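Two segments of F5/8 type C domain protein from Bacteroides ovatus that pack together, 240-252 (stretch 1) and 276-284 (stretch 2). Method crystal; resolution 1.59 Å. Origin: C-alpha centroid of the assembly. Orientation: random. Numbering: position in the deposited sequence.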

# COMPACT_ATOMS: atom_id res chain seq x y z
N ASN A 240 4.68 16.92 -3.28
CA ASN A 240 5.77 16.37 -4.08
C ASN A 240 6.82 17.37 -4.43
O ASN A 240 7.91 17.03 -4.88
N ALA A 241 6.49 18.65 -4.25
CA ALA A 241 7.47 19.70 -4.15
C ALA A 241 7.81 19.74 -2.64
O ALA A 241 7.04 20.25 -1.84
N THR A 242 8.93 19.12 -2.27
CA THR A 242 9.19 18.76 -0.89
C THR A 242 10.55 19.27 -0.41
O THR A 242 11.52 19.45 -1.20
N VAL A 243 10.60 19.57 0.88
CA VAL A 243 11.85 19.94 1.55
C VAL A 243 12.73 18.72 1.87
O VAL A 243 13.89 18.87 2.30
N LEU A 244 12.17 17.50 1.77
CA LEU A 244 12.94 16.30 2.09
C LEU A 244 14.07 16.10 1.09
O LEU A 244 13.81 15.98 -0.09
N THR A 245 15.30 16.00 1.58
CA THR A 245 16.47 15.92 0.74
C THR A 245 16.65 14.44 0.40
O THR A 245 16.77 13.60 1.32
N PRO A 246 16.73 14.10 -0.89
CA PRO A 246 17.07 12.74 -1.27
C PRO A 246 18.25 12.18 -0.53
O PRO A 246 19.29 12.86 -0.40
N GLY A 247 18.10 10.95 -0.05
CA GLY A 247 19.10 10.32 0.81
C GLY A 247 20.45 10.11 0.15
O GLY A 247 21.46 9.92 0.84
N ILE A 248 20.48 10.11 -1.17
CA ILE A 248 21.71 9.90 -1.90
C ILE A 248 22.67 11.09 -1.86
O ILE A 248 23.81 10.95 -2.30
N TYR A 249 22.20 12.25 -1.40
CA TYR A 249 23.02 13.43 -1.39
C TYR A 249 23.76 13.45 -0.07
O TYR A 249 23.19 13.14 0.98
N ALA A 250 25.04 13.81 -0.11
CA ALA A 250 25.84 13.80 1.11
C ALA A 250 25.24 14.71 2.19
O ALA A 250 25.27 14.39 3.37
N ARG A 251 24.69 15.85 1.80
CA ARG A 251 24.05 16.78 2.76
C ARG A 251 22.71 16.33 3.39
O ARG A 251 22.20 16.96 4.31
N SER A 252 22.12 15.28 2.87
CA SER A 252 20.79 14.89 3.31
C SER A 252 20.66 14.63 4.79
O SER A 252 19.71 15.08 5.37
N LYS A 276 12.56 27.25 7.16
CA LYS A 276 13.98 26.97 7.32
C LYS A 276 14.60 26.23 6.15
O LYS A 276 15.80 25.99 6.18
N ALA A 277 13.83 25.95 5.09
CA ALA A 277 14.40 25.27 3.95
C ALA A 277 15.22 26.21 3.09
O ALA A 277 14.87 27.37 2.94
N THR A 278 16.32 25.71 2.52
CA THR A 278 17.10 26.53 1.57
C THR A 278 16.99 26.00 0.14
O THR A 278 17.61 26.55 -0.77
N GLU A 279 16.27 24.88 -0.05
CA GLU A 279 16.10 24.33 -1.37
C GLU A 279 14.88 23.42 -1.37
O GLU A 279 14.34 23.12 -0.32
N LEU A 280 14.44 23.05 -2.57
CA LEU A 280 13.24 22.29 -2.72
C LEU A 280 13.40 21.34 -3.88
O LEU A 280 14.09 21.64 -4.87
N PHE A 281 12.78 20.17 -3.73
CA PHE A 281 12.98 19.08 -4.66
C PHE A 281 11.66 18.60 -5.22
O PHE A 281 10.72 18.44 -4.45
N TRP A 282 11.59 18.30 -6.54
CA TRP A 282 10.45 17.54 -7.06
C TRP A 282 10.82 16.07 -6.82
O TRP A 282 11.75 15.48 -7.44
N TYR A 283 10.12 15.46 -5.87
CA TYR A 283 10.56 14.14 -5.33
C TYR A 283 9.28 13.48 -4.89
O TYR A 283 8.90 13.56 -3.74
N PRO A 284 8.61 12.82 -5.83
CA PRO A 284 7.25 12.39 -5.59
C PRO A 284 7.13 11.02 -4.98
O PRO A 284 7.95 10.18 -5.21

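The centre of the contact is apolar and is dominated by Phe281 and Tyr283, with Pro246 against both rings. Its ring packs against two aromatic side chains of the other stretch. Pro246 CD sits 3.8 Å from the centroid of the Phe281 ring, almost on the ring normal. Pro246 CG sits 3.7 Å from the centroid of the Tyr283 ring, again over the face. Phe281 (chi1 m) and Tyr283 (chi1 t) are the two residues of their stretch most covered by the other.

Phe281 shares a face of the small antiparallel sheet with Thr242. Thr242 is t, and its CG2 meets Tyr283 CB at 3.6 Å. Thr242 OG1 accepts a hydrogen bond from Leu244 N (3.0 Å), which ties down the chain just past the strand. Tyr249 (m) points toward the other stretch, and its CE2 lies 3.7 Å from Phe281 CE1; the two rings meet obliquely.

Ala241 and Trp282 occupy the other face. Ala241 CB touches Leu280 CD2 at 3.9 Å. Leu280 (t, p) also reaches Val243 (m), with CD1 3.6 Å from Val243 CG1. Val243 CG1 is also 3.8 Å from Ala277 CB. Asn240 (m) points inward, and its CB lies 4.2 Å from the centroid of the six-membered ring of Trp282 (t), over the face.

The polar edge is a salt bridge. Arg251 (p, t, t) extends to Glu279 (p, t), and two hydrogen bonds join them: NE to OE2 at 2.7 Å and NH2 to OE1 at 2.8 Å.

Three waters bridge the stretches. Water 1 donates to Val243 O and Glu279 O, both at 2.8 Å. Water 2 donates to Thr245 OG1 and Glu279 OE2, both at 2.7 Å, so this carboxylate oxygen serves both arginine and water. Water 3 accepts from Gly247 N (2.8 Å) and hydrogen-bonds Tyr283 OH (3.0 Å).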

# COMPACT_ATOMS: atom_id res chain seq x y z
CB ASN A 240 5.18 15.62 -5.25
CG ASN A 240 4.50 14.32 -4.83
OD1 ASN A 240 4.86 13.73 -3.79
ND2 ASN A 240 3.55 13.91 -5.57
CB ALA A 241 6.89 21.06 -4.61
CB THR A 242 9.10 17.21 -0.68
OG1 THR A 242 9.38 16.93 0.68
CG2 THR A 242 10.07 16.42 -1.60
CB VAL A 243 11.57 20.72 2.83
CG1 VAL A 243 10.76 21.93 2.55
CG2 VAL A 243 10.87 19.86 3.89
CB LEU A 244 12.05 15.06 2.17
CG LEU A 244 12.72 13.78 2.70
CD1 LEU A 244 13.08 13.82 4.15
CD2 LEU A 244 11.80 12.54 2.37
CB THR A 245 17.73 16.48 1.43
OG1 THR A 245 17.54 17.84 1.79
CG2 THR A 245 18.92 16.35 0.48
CB PRO A 246 17.33 12.84 -2.78
CG PRO A 246 16.37 13.87 -3.19
CD PRO A 246 16.39 14.91 -2.07
CB ILE A 248 21.48 9.50 -3.34
CG1 ILE A 248 20.62 10.55 -4.08
CG2 ILE A 248 20.88 8.08 -3.39
CD1 ILE A 248 20.79 10.47 -5.53
CB TYR A 249 22.18 14.69 -1.50
CG TYR A 249 21.39 14.85 -2.76
CD1 TYR A 249 21.65 14.11 -3.92
CD2 TYR A 249 20.38 15.76 -2.81
CE1 TYR A 249 20.87 14.29 -5.07
CE2 TYR A 249 19.64 15.95 -3.93
CZ TYR A 249 19.87 15.23 -5.05
OH TYR A 249 19.12 15.49 -6.15
CB ALA A 250 27.27 14.28 0.78
CB ARG A 251 23.83 18.11 2.08
CG ARG A 251 22.79 18.10 0.95
CD ARG A 251 22.95 19.41 0.18
NE ARG A 251 21.94 19.67 -0.85
CZ ARG A 251 21.99 19.23 -2.09
NH1 ARG A 251 22.95 18.41 -2.49
NH2 ARG A 251 21.07 19.60 -2.96
CB SER A 252 20.23 13.69 2.52
OG SER A 252 20.98 12.52 2.73
CB LYS A 276 14.28 26.34 8.69
CG LYS A 276 14.35 27.43 9.80
CD LYS A 276 14.66 26.88 11.17
CE LYS A 276 13.45 26.15 11.75
NZ LYS A 276 13.76 25.65 13.13
CB ALA A 277 13.30 24.65 3.09
CB THR A 278 18.62 26.52 1.94
OG1 THR A 278 19.08 25.16 1.95
CG2 THR A 278 18.85 27.15 3.30
CB GLU A 279 17.35 23.59 -1.83
CG GLU A 279 17.86 22.51 -0.89
CD GLU A 279 19.17 21.89 -1.33
OE1 GLU A 279 19.51 21.89 -2.55
OE2 GLU A 279 19.85 21.32 -0.46
CB LEU A 280 12.01 23.19 -2.86
CG LEU A 280 10.63 22.60 -2.49
CD1 LEU A 280 10.50 22.53 -0.98
CD2 LEU A 280 9.50 23.52 -3.04
CB PHE A 281 13.69 17.89 -3.97
CG PHE A 281 14.94 18.26 -3.26
CD1 PHE A 281 16.15 18.31 -3.91
CD2 PHE A 281 14.90 18.56 -1.91
CE1 PHE A 281 17.30 18.69 -3.22
CE2 PHE A 281 16.03 18.94 -1.23
CZ PHE A 281 17.22 19.00 -1.89
CB TRP A 282 10.13 17.79 -8.54
CG TRP A 282 8.82 17.13 -8.88
CD1 TRP A 282 8.63 15.86 -9.27
CD2 TRP A 282 7.50 17.69 -8.72
NE1 TRP A 282 7.31 15.56 -9.32
CE2 TRP A 282 6.58 16.68 -9.04
CE3 TRP A 282 7.02 18.94 -8.36
CZ2 TRP A 282 5.20 16.89 -9.05
CZ3 TRP A 282 5.63 19.16 -8.35
CH2 TRP A 282 4.75 18.12 -8.71
CB TYR A 283 11.54 14.40 -4.22
CG TYR A 283 12.31 13.22 -3.65
CD1 TYR A 283 12.78 12.17 -4.47
CD2 TYR A 283 12.69 13.21 -2.31
CE1 TYR A 283 13.48 11.10 -3.96
CE2 TYR A 283 13.42 12.11 -1.78
CZ TYR A 283 13.83 11.09 -2.62
OH TYR A 283 14.62 10.05 -2.12
CB PRO A 284 6.65 12.38 -7.00
CG PRO A 284 7.79 11.98 -7.87
CD PRO A 284 8.94 12.75 -7.27
O HOH W 1 15.07 21.39 1.76
O HOH W 2 19.30 19.88 1.81
O HOH W 3 16.31 8.74 0.01